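Long-range contacts in hexokinase (Schistosoma mansoni, PDB 1BDG), which catalyses the ATP-dependent phosphorylation of glucose and other hexoses to hexose 6-phosphates, the first step of glycolysis: residues D25-I29 with R373-L377; S36-L41 with S49-M53; F116-A120 with L177-L182; K107-G112 with G163-D167; T65-L71 with L83-G89. All coordinates share one frame. Numbering follows the deposited sequence.

Contact 1 of 5, residues D25-I29 with R373-L377; sequences DYEEI and RAAYL
Both segments are helical, 25-29 within helix 23-41 and 373-377 within the long helix 357-389. Their axes come no closer than 11.3 Å and cross at -47°, so large side chains must fill the gap; the nearest CA atoms, those of Tyr26 and Leu377, are 7.0 Å apart. Tyr26 bridges this space. Its CB points toward the second helix, and with chi1 at m the CB of Tyr376 sits over one face of the Tyr26 ring, 3.9 Å from its centroid, in a CH-pi contact. Leu377 CD2 meets the ring edge, 3.7 Å from Tyr26 CE1, and reaches Ile29 CG2 at 4.5 Å. Tyr26 OH ends 3.5 Å from Arg373 CG, touching the aliphatic stem of an arginine whose guanidinium turns off to a salt bridge with Asp267. Tyr376, with chi1 also m, sets its ring obliquely to that of Tyr26, centroids 5.7 Å apart. No hydrogen bond crosses. This is helix-helix packing at a wide axial separation, the Tyr26 side chain filling the space, and it joins helix 23-41 to helix 357-389 of the hexokinase large subdomain.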
# COMPACT_ATOMS: atom_id res chain seq x y z
N ASP A 25 -1.29 -23.18 -3.67
CA ASP A 25 -2.30 -22.22 -3.26
C ASP A 25 -2.04 -20.89 -3.95
O ASP A 25 -2.92 -20.36 -4.62
CB ASP A 25 -2.33 -22.06 -1.74
CG ASP A 25 -2.93 -23.26 -1.03
OD1 ASP A 25 -3.75 -23.98 -1.65
OD2 ASP A 25 -2.61 -23.48 0.15
N TYR A 26 -0.81 -20.40 -3.85
CA TYR A 26 -0.45 -19.13 -4.48
C TYR A 26 -0.65 -19.16 -6.00
O TYR A 26 -1.15 -18.19 -6.56
CB TYR A 26 0.96 -18.73 -4.09
CG TYR A 26 1.08 -18.50 -2.61
CD1 TYR A 26 0.21 -17.64 -1.97
CD2 TYR A 26 2.02 -19.18 -1.85
CE1 TYR A 26 0.26 -17.46 -0.60
CE2 TYR A 26 2.08 -19.00 -0.47
CZ TYR A 26 1.19 -18.14 0.14
OH TYR A 26 1.18 -17.97 1.50
N GLU A 27 -0.29 -20.26 -6.65
CA GLU A 27 -0.49 -20.37 -8.10
C GLU A 27 -1.96 -20.01 -8.38
O GLU A 27 -2.26 -19.22 -9.27
CB GLU A 27 -0.18 -21.80 -8.60
CG GLU A 27 1.29 -22.23 -8.38
CD GLU A 27 1.61 -23.69 -8.79
OE1 GLU A 27 0.73 -24.58 -8.68
OE2 GLU A 27 2.77 -23.97 -9.18
N GLU A 28 -2.86 -20.51 -7.54
CA GLU A 28 -4.29 -20.25 -7.67
C GLU A 28 -4.70 -18.82 -7.36
O GLU A 28 -5.45 -18.23 -8.13
CB GLU A 28 -5.05 -21.17 -6.75
CG GLU A 28 -6.54 -21.07 -6.93
CD GLU A 28 -7.07 -22.34 -7.51
OE1 GLU A 28 -6.60 -23.41 -7.02
OE2 GLU A 28 -7.92 -22.26 -8.45
N ILE A 29 -4.29 -18.27 -6.21
CA ILE A 29 -4.65 -16.88 -5.90
C ILE A 29 -4.28 -16.07 -7.14
O ILE A 29 -5.13 -15.43 -7.76
CB ILE A 29 -3.89 -16.34 -4.65
CG1 ILE A 29 -4.48 -16.92 -3.37
CG2 ILE A 29 -3.92 -14.82 -4.61
CD1 ILE A 29 -3.82 -18.19 -2.91
N ARG A 373 3.15 -15.40 5.01
CA ARG A 373 2.05 -15.44 4.05
C ARG A 373 1.84 -14.07 3.39
O ARG A 373 1.41 -13.98 2.24
CB ARG A 373 0.77 -15.85 4.74
CG ARG A 373 -0.44 -15.90 3.84
CD ARG A 373 -1.70 -16.12 4.66
NE ARG A 373 -2.01 -14.98 5.51
CZ ARG A 373 -3.20 -14.76 6.06
NH1 ARG A 373 -4.20 -15.60 5.85
NH2 ARG A 373 -3.39 -13.69 6.80
N ALA A 374 2.11 -13.02 4.15
CA ALA A 374 1.96 -11.66 3.67
C ALA A 374 2.84 -11.46 2.46
O ALA A 374 2.35 -11.17 1.37
CB ALA A 374 2.34 -10.70 4.76
N ALA A 375 4.14 -11.69 2.64
CA ALA A 375 5.13 -11.53 1.57
C ALA A 375 4.76 -12.39 0.37
O ALA A 375 4.61 -11.89 -0.74
CB ALA A 375 6.54 -11.90 2.07
N TYR A 376 4.54 -13.68 0.61
CA TYR A 376 4.16 -14.59 -0.46
C TYR A 376 2.94 -14.10 -1.23
O TYR A 376 2.87 -14.25 -2.44
CB TYR A 376 3.90 -15.97 0.11
CG TYR A 376 5.14 -16.70 0.53
CD1 TYR A 376 6.40 -16.29 0.11
CD2 TYR A 376 5.06 -17.83 1.34
CE1 TYR A 376 7.54 -16.97 0.47
CE2 TYR A 376 6.20 -18.52 1.72
CZ TYR A 376 7.44 -18.08 1.28
OH TYR A 376 8.57 -18.73 1.65
N LEU A 377 1.97 -13.50 -0.54
CA LEU A 377 0.79 -13.01 -1.23
C LEU A 377 1.15 -11.90 -2.23
O LEU A 377 0.74 -11.96 -3.39
CB LEU A 377 -0.30 -12.58 -0.25
CG LEU A 377 -1.14 -13.69 0.41
CD1 LEU A 377 -2.12 -13.12 1.40
CD2 LEU A 377 -1.88 -14.47 -0.65

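Contact 2 of 5, residues S36-L41 with S49-M53; sequences SMRLGL and SSIKM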
# COMPACT_ATOMS: atom_id res chain seq x y z
N SER A 36 -9.49 -11.82 -12.60
CA SER A 36 -10.22 -10.58 -12.25
C SER A 36 -9.74 -9.33 -12.95
O SER A 36 -10.56 -8.50 -13.34
CB SER A 36 -10.17 -10.31 -10.75
OG SER A 36 -10.62 -11.43 -10.02
N MET A 37 -8.43 -9.16 -13.09
CA MET A 37 -7.89 -7.99 -13.76
C MET A 37 -8.38 -7.88 -15.21
O MET A 37 -8.81 -6.80 -15.64
CB MET A 37 -6.37 -8.00 -13.73
CG MET A 37 -5.77 -7.83 -12.36
SD MET A 37 -3.99 -7.81 -12.44
CE MET A 37 -3.55 -7.35 -10.80
N ARG A 38 -8.35 -8.98 -15.97
CA ARG A 38 -8.83 -8.90 -17.34
C ARG A 38 -10.33 -8.62 -17.40
O ARG A 38 -10.81 -8.01 -18.35
CB ARG A 38 -8.43 -10.11 -18.20
CG ARG A 38 -9.00 -11.44 -17.83
CD ARG A 38 -9.44 -12.20 -19.08
NE ARG A 38 -10.89 -12.09 -19.27
CZ ARG A 38 -11.74 -13.11 -19.11
NH1 ARG A 38 -11.28 -14.32 -18.78
NH2 ARG A 38 -13.04 -12.94 -19.34
N LEU A 39 -11.07 -9.03 -16.37
CA LEU A 39 -12.51 -8.76 -16.29
C LEU A 39 -12.72 -7.27 -16.00
O LEU A 39 -13.67 -6.67 -16.50
CB LEU A 39 -13.17 -9.56 -15.17
CG LEU A 39 -13.53 -11.03 -15.34
CD1 LEU A 39 -14.22 -11.50 -14.06
CD2 LEU A 39 -14.45 -11.26 -16.54
N GLY A 40 -11.84 -6.68 -15.18
CA GLY A 40 -11.95 -5.27 -14.82
C GLY A 40 -11.65 -4.30 -15.94
O GLY A 40 -12.06 -3.13 -15.90
N LEU A 41 -10.88 -4.76 -16.93
CA LEU A 41 -10.51 -3.93 -18.08
C LEU A 41 -11.66 -3.94 -19.09
O LEU A 41 -11.76 -3.08 -19.96
CB LEU A 41 -9.21 -4.44 -18.74
CG LEU A 41 -7.98 -4.48 -17.83
CD1 LEU A 41 -6.96 -5.43 -18.36
CD2 LEU A 41 -7.37 -3.12 -17.65
N SER A 49 -16.47 -7.03 -10.94
CA SER A 49 -15.15 -7.50 -10.55
C SER A 49 -14.64 -6.68 -9.39
O SER A 49 -14.91 -5.47 -9.30
CB SER A 49 -14.15 -7.36 -11.69
OG SER A 49 -12.83 -7.45 -11.18
N SER A 50 -13.87 -7.31 -8.51
CA SER A 50 -13.32 -6.61 -7.37
C SER A 50 -12.12 -5.78 -7.78
O SER A 50 -11.86 -4.72 -7.19
CB SER A 50 -12.99 -7.57 -6.25
OG SER A 50 -12.12 -8.59 -6.68
N ILE A 51 -11.39 -6.23 -8.80
CA ILE A 51 -10.22 -5.47 -9.25
C ILE A 51 -10.61 -4.46 -10.32
O ILE A 51 -10.69 -4.78 -11.51
CB ILE A 51 -9.06 -6.38 -9.69
CG1 ILE A 51 -8.57 -7.17 -8.48
CG2 ILE A 51 -7.94 -5.53 -10.29
CD1 ILE A 51 -7.30 -7.96 -8.70
N LYS A 52 -10.78 -3.22 -9.87
CA LYS A 52 -11.23 -2.09 -10.69
C LYS A 52 -10.45 -1.63 -11.91
O LYS A 52 -11.04 -1.05 -12.81
CB LYS A 52 -11.53 -0.89 -9.81
CG LYS A 52 -12.65 -1.16 -8.84
CD LYS A 52 -13.93 -1.45 -9.57
CE LYS A 52 -14.75 -2.47 -8.84
NZ LYS A 52 -15.87 -2.90 -9.72
N MET A 53 -9.12 -1.79 -11.88
CA MET A 53 -8.24 -1.43 -13.00
C MET A 53 -8.45 -0.02 -13.52
O MET A 53 -8.49 0.18 -14.74
CB MET A 53 -8.45 -2.40 -14.17
CG MET A 53 -8.31 -3.86 -13.85
SD MET A 53 -6.66 -4.30 -13.40
CE MET A 53 -6.13 -4.88 -14.89
O HOH W 1 -10.54 -0.48 -16.53
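Met53 gives up more surface here than any other residue, 95 Å², followed by Met37 with 57 Å² and Ile51 with 55 Å². The flexible, unbranched Met53 side chain folds back against the helix, bringing its CE within 3.3 Å of Met37 CB and 3.5 Å of Leu41 CG, two residues one helical turn apart. Met37 CG also packs on Ile51 CG2 at 3.8 Å, so the two methionines and the isoleucine form a continuous apolar layer, which Cys384 and Ile385 of helix 357-389 extend beyond Met37. Gly40 lets the loop come this close: a CB there would clash with Ile51 O and Met53 CG, and its CA makes a CA-H...O contact of 3.6 Å with Ile51 O. Polar links are sparse. Water 1 donates to Gly40 O at 3.1 Å and to Met53 O at 2.8 Å, tying the end of the loop to the helix. Lys52 points its CB away, and its NZ donates to Ser49 O at 2.8 Å and also to Asn46 O, both main-chain carbonyls. After helix 23-41 and the short helix 43-46, loop 49-53 thus packs back on the last turns of helix 23-41 and leads into edge strand 54-55 of the six-stranded mixed sheet.

Contact 3 of 5, residues F116-A120 with L177-L182; sequences FKYIA and LLQTEL
Two helical segments, 116-120 of helix 112-129 and 177-182 of helix 174-183, cross at -55° with their axes 8.4 Å apart. The CA atoms pair Phe116 with Leu178 at 5.6 Å, Lys117 with Glu181 at 5.3 Å and Ala120 with Leu182 at 5.3 Å. Phe116, chi1 -84° and chi2 -83°, turns its flat ring back toward the N-terminal end of segment 177-182: Leu177 (m,t) places CB over one face of the Phe116 ring, 3.9 Å from the centroid and 10° off the normal, a CH-pi contact, while Leu177 CD1 is 3.8 Å from Phe116 CE2. Leu178 takes the t,p rotamer, which swings its end back to the first helix, so that CD1 reaches CG2 of Ile119 (m,m) at 3.3 Å and Leu178 CB lies 3.7 Å from Phe116 CD1. Leu182 (m,t) brings CD2 to 3.9 Å from Ala120 CB, the small alanine permitting close approach there. Glu181 is folded (m,m), its CB 3.3 Å from Phe116 O and its OE1 3.3 Å from Lys117 CB; Lys117, all t, carries its ammonium group away from this helix. Ile119 and Leu178 also touch Leu73 of strand 68-75, so the helix pair packs on the small-subdomain sheet. With no hydrogen bond across it, the contact depends on close apolar packing, and the charged ends of Lys117 and Glu181 form no salt bridge with each other.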
# COMPACT_ATOMS: atom_id res chain seq x y z
N PHE A 116 -9.05 18.83 3.63
CA PHE A 116 -8.47 19.58 2.53
C PHE A 116 -8.02 20.99 2.90
O PHE A 116 -7.17 21.59 2.23
CB PHE A 116 -9.38 19.57 1.32
CG PHE A 116 -9.21 18.35 0.48
CD1 PHE A 116 -8.19 18.29 -0.46
CD2 PHE A 116 -9.99 17.23 0.69
CE1 PHE A 116 -7.95 17.13 -1.16
CE2 PHE A 116 -9.75 16.07 -0.01
CZ PHE A 116 -8.73 16.03 -0.94
N LYS A 117 -8.61 21.51 3.97
CA LYS A 117 -8.23 22.82 4.48
C LYS A 117 -6.87 22.61 5.16
O LYS A 117 -5.90 23.33 4.87
CB LYS A 117 -9.26 23.35 5.47
CG LYS A 117 -8.93 24.72 5.98
CD LYS A 117 -10.05 25.29 6.79
CE LYS A 117 -9.60 26.59 7.41
NZ LYS A 117 -10.62 27.15 8.33
N TYR A 118 -6.78 21.58 6.00
CA TYR A 118 -5.53 21.29 6.69
C TYR A 118 -4.39 21.18 5.66
O TYR A 118 -3.34 21.82 5.80
CB TYR A 118 -5.65 20.00 7.52
CG TYR A 118 -4.39 19.69 8.29
CD1 TYR A 118 -4.16 20.25 9.56
CD2 TYR A 118 -3.38 18.92 7.73
CE1 TYR A 118 -2.95 20.05 10.22
CE2 TYR A 118 -2.19 18.71 8.37
CZ TYR A 118 -1.97 19.28 9.60
OH TYR A 118 -0.76 19.10 10.19
N ILE A 119 -4.63 20.41 4.59
CA ILE A 119 -3.62 20.23 3.54
C ILE A 119 -3.06 21.58 3.11
O ILE A 119 -1.84 21.80 3.17
CB ILE A 119 -4.20 19.47 2.30
CG1 ILE A 119 -4.58 18.04 2.68
CG2 ILE A 119 -3.22 19.47 1.16
CD1 ILE A 119 -3.43 17.24 3.13
N ALA A 120 -3.94 22.49 2.70
CA ALA A 120 -3.51 23.82 2.28
C ALA A 120 -2.81 24.58 3.44
O ALA A 120 -1.71 25.10 3.25
CB ALA A 120 -4.68 24.61 1.74
N LEU A 177 -11.45 19.90 -4.78
CA LEU A 177 -11.51 20.12 -3.35
C LEU A 177 -10.21 20.84 -2.96
O LEU A 177 -10.26 21.97 -2.48
CB LEU A 177 -11.68 18.80 -2.58
CG LEU A 177 -13.08 18.20 -2.52
CD1 LEU A 177 -13.10 16.94 -1.69
CD2 LEU A 177 -14.03 19.21 -1.92
N LEU A 178 -9.07 20.24 -3.27
CA LEU A 178 -7.79 20.86 -2.93
C LEU A 178 -7.66 22.24 -3.55
O LEU A 178 -7.33 23.20 -2.87
CB LEU A 178 -6.61 19.99 -3.38
CG LEU A 178 -5.27 20.53 -2.86
CD1 LEU A 178 -5.21 20.39 -1.34
CD2 LEU A 178 -4.13 19.80 -3.52
N GLN A 179 -7.94 22.33 -4.84
CA GLN A 179 -7.87 23.61 -5.55
C GLN A 179 -8.70 24.73 -4.88
O GLN A 179 -8.33 25.89 -4.94
CB GLN A 179 -8.30 23.41 -6.99
CG GLN A 179 -8.07 24.61 -7.86
CD GLN A 179 -6.60 24.89 -8.07
OE1 GLN A 179 -5.90 24.11 -8.71
NE2 GLN A 179 -6.13 26.01 -7.53
N THR A 180 -9.82 24.37 -4.24
CA THR A 180 -10.67 25.35 -3.57
C THR A 180 -9.94 25.87 -2.34
O THR A 180 -9.69 27.08 -2.22
CB THR A 180 -11.96 24.70 -3.08
OG1 THR A 180 -12.57 23.99 -4.16
CG2 THR A 180 -12.90 25.75 -2.51
N GLU A 181 -9.60 24.95 -1.43
CA GLU A 181 -8.89 25.30 -0.20
C GLU A 181 -7.58 26.05 -0.50
O GLU A 181 -7.25 27.01 0.20
CB GLU A 181 -8.64 24.06 0.64
CG GLU A 181 -9.91 23.24 0.92
CD GLU A 181 -10.99 23.95 1.78
OE1 GLU A 181 -10.68 24.65 2.77
OE2 GLU A 181 -12.19 23.76 1.47
N LEU A 182 -6.87 25.66 -1.55
CA LEU A 182 -5.63 26.34 -1.91
C LEU A 182 -5.94 27.79 -2.22
O LEU A 182 -5.22 28.70 -1.80
CB LEU A 182 -4.99 25.69 -3.12
CG LEU A 182 -4.51 24.24 -3.02
CD1 LEU A 182 -3.91 23.83 -4.35
CD2 LEU A 182 -3.48 24.08 -1.92

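Contact 4 of 5, residues K107-G112 with G163-D167; sequences KMSGSG and GFSAD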
# COMPACT_ATOMS: atom_id res chain seq x y z
N LYS A 107 -8.78 15.12 11.81
CA LYS A 107 -8.73 15.54 10.42
C LYS A 107 -9.13 14.46 9.40
O LYS A 107 -9.81 14.76 8.41
CB LYS A 107 -7.32 16.05 10.10
CG LYS A 107 -7.22 17.55 9.87
CD LYS A 107 -8.03 18.33 10.88
CE LYS A 107 -8.03 19.82 10.54
NZ LYS A 107 -8.97 20.58 11.43
N MET A 108 -8.76 13.21 9.67
CA MET A 108 -9.02 12.10 8.76
C MET A 108 -10.38 11.45 8.78
O MET A 108 -10.66 10.55 7.99
CB MET A 108 -7.96 11.03 8.95
CG MET A 108 -6.61 11.44 8.43
SD MET A 108 -5.40 10.74 9.50
CE MET A 108 -5.74 8.96 9.33
N SER A 109 -11.23 11.89 9.71
CA SER A 109 -12.58 11.37 9.84
C SER A 109 -13.64 12.47 9.90
O SER A 109 -14.83 12.17 9.87
CB SER A 109 -12.66 10.50 11.09
OG SER A 109 -11.44 10.54 11.81
N GLY A 110 -13.23 13.73 9.97
CA GLY A 110 -14.18 14.83 10.01
C GLY A 110 -14.66 15.19 8.61
O GLY A 110 -14.77 14.33 7.74
N SER A 111 -14.93 16.47 8.37
CA SER A 111 -15.39 16.89 7.04
C SER A 111 -14.24 16.93 6.02
O SER A 111 -13.07 17.04 6.40
CB SER A 111 -16.15 18.22 7.11
OG SER A 111 -15.29 19.31 7.43
N GLY A 112 -14.59 16.86 4.74
CA GLY A 112 -13.61 16.86 3.68
C GLY A 112 -12.92 18.18 3.59
O GLY A 112 -11.69 18.25 3.45
N GLY A 163 -7.13 4.14 6.93
CA GLY A 163 -7.65 4.76 8.13
C GLY A 163 -8.45 6.05 7.94
O GLY A 163 -8.62 6.81 8.89
N PHE A 164 -8.92 6.30 6.72
CA PHE A 164 -9.68 7.51 6.43
C PHE A 164 -11.19 7.28 6.35
O PHE A 164 -11.65 6.20 5.96
CB PHE A 164 -9.20 8.14 5.13
CG PHE A 164 -7.87 8.82 5.22
CD1 PHE A 164 -6.72 8.11 5.58
CD2 PHE A 164 -7.74 10.15 4.85
CE1 PHE A 164 -5.46 8.72 5.57
CE2 PHE A 164 -6.49 10.77 4.84
CZ PHE A 164 -5.35 10.05 5.20
N SER A 165 -11.95 8.31 6.73
CA SER A 165 -13.41 8.29 6.69
C SER A 165 -13.94 9.71 6.80
O SER A 165 -14.88 9.96 7.54
CB SER A 165 -14.01 7.43 7.82
OG SER A 165 -13.56 7.85 9.10
N ALA A 166 -13.29 10.64 6.11
CA ALA A 166 -13.72 12.03 6.11
C ALA A 166 -15.00 12.12 5.29
O ALA A 166 -15.10 11.49 4.23
CB ALA A 166 -12.65 12.91 5.52
N ASP A 167 -16.00 12.83 5.78
CA ASP A 167 -17.23 12.95 5.03
C ASP A 167 -17.10 14.08 4.03
O ASP A 167 -16.24 14.94 4.16
CB ASP A 167 -18.42 13.18 5.97
CG ASP A 167 -18.49 14.60 6.47
OD1 ASP A 167 -17.55 15.02 7.18
OD2 ASP A 167 -19.49 15.30 6.15
O HOH W 2 -15.77 9.73 10.20
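Two loops run side by side, held by main-chain bonds. Ser165 N donates to Met108 O at 2.9 Å with a nearly straight N-H...O angle of 169°, and Asp167 N donates to Gly110 O at 2.8 Å. Ser111 and Asp167 form a single beta bridge. Ser109 O and Ser165 O, 3.2 Å apart, are both acceptors and cannot bond each other; water 2 gives Ser109 O a proton at 2.6 Å and also bonds Ser165 OG at 3.1 Å. Outside the pair, Phe164 O accepts from His276 and Ala166 O from Trp160. Ser111, at the N-cap position of helix 112-129, bonds weakly through OG to Glu114 N. Met108 suits the apolar end of the contact: its pliant chain lays CG over the Phe164 ring, 3.8 Å from the centroid, with SD at 4.6 Å in a Met-aromatic contact. Phe164 also stacks on Trp160 and meets Phe145 edge-to-face, placing these two loops beside the glucose pocket, to which Phe145 belongs, in the small subdomain.

Contact 5 of 5, residues T65-L71 with L83-G89; sequences TETGNFL and LSVTLEG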
# COMPACT_ATOMS: atom_id res chain seq x y z
N THR A 65 13.62 14.83 -19.79
CA THR A 65 13.85 16.10 -20.47
C THR A 65 13.02 17.21 -19.82
O THR A 65 13.24 18.41 -20.06
CB THR A 65 13.48 15.99 -21.98
OG1 THR A 65 12.05 15.81 -22.13
CG2 THR A 65 14.23 14.81 -22.62
N GLU A 66 12.03 16.81 -19.01
CA GLU A 66 11.14 17.73 -18.31
C GLU A 66 11.91 18.84 -17.58
O GLU A 66 12.92 18.57 -16.89
CB GLU A 66 10.27 16.96 -17.32
CG GLU A 66 9.43 15.83 -17.93
CD GLU A 66 10.08 14.48 -17.82
OE1 GLU A 66 10.88 14.29 -16.89
OE2 GLU A 66 9.81 13.58 -18.64
N THR A 67 11.43 20.08 -17.73
CA THR A 67 12.03 21.29 -17.13
C THR A 67 11.02 22.10 -16.35
O THR A 67 9.85 22.14 -16.71
CB THR A 67 12.64 22.20 -18.22
OG1 THR A 67 11.67 22.46 -19.25
CG2 THR A 67 13.87 21.54 -18.83
N GLY A 68 11.47 22.73 -15.28
CA GLY A 68 10.58 23.53 -14.46
C GLY A 68 10.79 23.30 -12.97
O GLY A 68 11.79 22.67 -12.55
N ASN A 69 9.86 23.84 -12.17
CA ASN A 69 9.86 23.72 -10.70
C ASN A 69 8.39 23.47 -10.30
O ASN A 69 7.51 24.26 -10.66
CB ASN A 69 10.34 25.02 -10.04
CG ASN A 69 10.37 24.93 -8.50
OD1 ASN A 69 9.86 25.82 -7.79
ND2 ASN A 69 10.97 23.86 -7.98
N PHE A 70 8.12 22.36 -9.61
CA PHE A 70 6.75 22.03 -9.22
C PHE A 70 6.65 21.64 -7.76
O PHE A 70 7.64 21.33 -7.13
CB PHE A 70 6.25 20.86 -10.06
CG PHE A 70 6.47 21.02 -11.53
CD1 PHE A 70 7.76 21.02 -12.06
CD2 PHE A 70 5.38 21.19 -12.39
CE1 PHE A 70 7.98 21.18 -13.43
CE2 PHE A 70 5.58 21.35 -13.76
CZ PHE A 70 6.88 21.34 -14.29
N LEU A 71 5.42 21.67 -7.24
CA LEU A 71 5.15 21.28 -5.87
C LEU A 71 4.59 19.88 -5.98
O LEU A 71 4.16 19.47 -7.05
CB LEU A 71 4.09 22.19 -5.23
CG LEU A 71 4.42 23.68 -5.03
CD1 LEU A 71 3.24 24.33 -4.38
CD2 LEU A 71 5.66 23.88 -4.19
N LEU A 83 6.37 18.31 -0.74
CA LEU A 83 7.63 18.48 -1.45
C LEU A 83 7.68 19.66 -2.42
O LEU A 83 6.72 20.42 -2.55
CB LEU A 83 8.00 17.19 -2.18
CG LEU A 83 7.93 15.87 -1.40
CD1 LEU A 83 6.47 15.48 -1.22
CD2 LEU A 83 8.66 14.76 -2.12
N SER A 84 8.84 19.82 -3.05
CA SER A 84 9.10 20.89 -4.00
C SER A 84 10.17 20.34 -4.90
O SER A 84 11.25 20.01 -4.43
CB SER A 84 9.63 22.14 -3.30
OG SER A 84 9.84 23.16 -4.25
N VAL A 85 9.87 20.26 -6.18
CA VAL A 85 10.81 19.68 -7.11
C VAL A 85 11.19 20.64 -8.24
O VAL A 85 10.38 21.47 -8.68
CB VAL A 85 10.24 18.37 -7.73
CG1 VAL A 85 11.39 17.55 -8.33
CG2 VAL A 85 9.47 17.53 -6.66
N THR A 86 12.43 20.50 -8.69
CA THR A 86 12.98 21.30 -9.77
C THR A 86 13.60 20.30 -10.73
O THR A 86 14.45 19.48 -10.35
CB THR A 86 14.04 22.27 -9.22
OG1 THR A 86 13.41 23.51 -8.87
CG2 THR A 86 15.17 22.51 -10.24
N LEU A 87 13.14 20.33 -11.97
CA LEU A 87 13.63 19.40 -12.97
C LEU A 87 14.21 20.27 -14.07
O LEU A 87 13.77 21.41 -14.26
CB LEU A 87 12.46 18.59 -13.52
CG LEU A 87 11.39 18.23 -12.49
CD1 LEU A 87 10.07 18.12 -13.18
CD2 LEU A 87 11.73 16.96 -11.78
N GLU A 88 15.23 19.75 -14.75
CA GLU A 88 15.91 20.43 -15.86
C GLU A 88 16.60 19.25 -16.56
O GLU A 88 17.63 18.77 -16.07
CB GLU A 88 16.99 21.37 -15.31
CG GLU A 88 16.75 21.87 -13.86
CD GLU A 88 18.02 22.29 -13.12
OE1 GLU A 88 18.97 21.46 -13.01
OE2 GLU A 88 18.08 23.45 -12.65
N GLY A 89 16.02 18.72 -17.64
CA GLY A 89 16.63 17.58 -18.31
C GLY A 89 17.44 17.79 -19.59
O GLY A 89 17.61 18.95 -20.00
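This is an antiparallel beta contact at the open end of the hairpin formed by strands 68-75 and 80-87, adjacent members of the five-stranded mixed sheet in the small subdomain. The strand axes are 4.5 Å apart at 164°. Gly68 and Leu87 form a hydrogen-bonded pair, with Gly68 N to Leu87 O and Leu87 N to Gly68 O both 2.8 Å; Phe70 and Val85 form the next, with Phe70 N to Val85 O and Val85 N to Phe70 O both 2.6 Å. Between and beyond them, Asn69 faces Thr86 and Leu71 faces Ser84 in non-hydrogen-bonded pairs. Past the strands, Gly89 N makes a weak 3.2 Å bond to Glu66 O. Gly68 has phi 136° and psi -170°, where a CB would be jammed against the preceding carbonyl. On one face Phe70, Val85 and Leu87 form an apolar patch, with Phe70 CE1 3.7 Å from Leu87 CD1; Ala441 and Ala444 of helix 435-444 pack on Val85 and Phe70. The opposite face carries Asn69, Leu71, Ser84 and Thr86. Asn69 ND2 adds a weak 2.6 Å bond to Val85 O and approaches Thr86 OG1 at 2.6 Å. The chemistry thus divides the work: backbone bonds fix the register, while one apolar face suits burial beneath a helix and the other mixes polar groups with Leu71.

Overall arrangement
Contact 2 closes first along the chain, followed by contact 5 and then contacts 4 and 3, whose segments alternate; contact 1 encloses them all. Contacts 1 and 2 share helix 23-41, with centres 19 Å apart, and helix 357-389, which supplies one side of contact 1, also flanks contact 2. Contacts 3, 4 and 5 belong to the small subdomain. Contacts 3 and 4 touch where Tyr118 CB meets Lys107 CG at 3.7 Å, while contact 5 pairs two strands of the sheet on which contact 3 packs, centres 22 Å apart. Contact 1 lies about 40 Å from contacts 3 and 5, centre to centre, so the set spans both lobes of the bilobal hexokinase fold, between which glucose is bound.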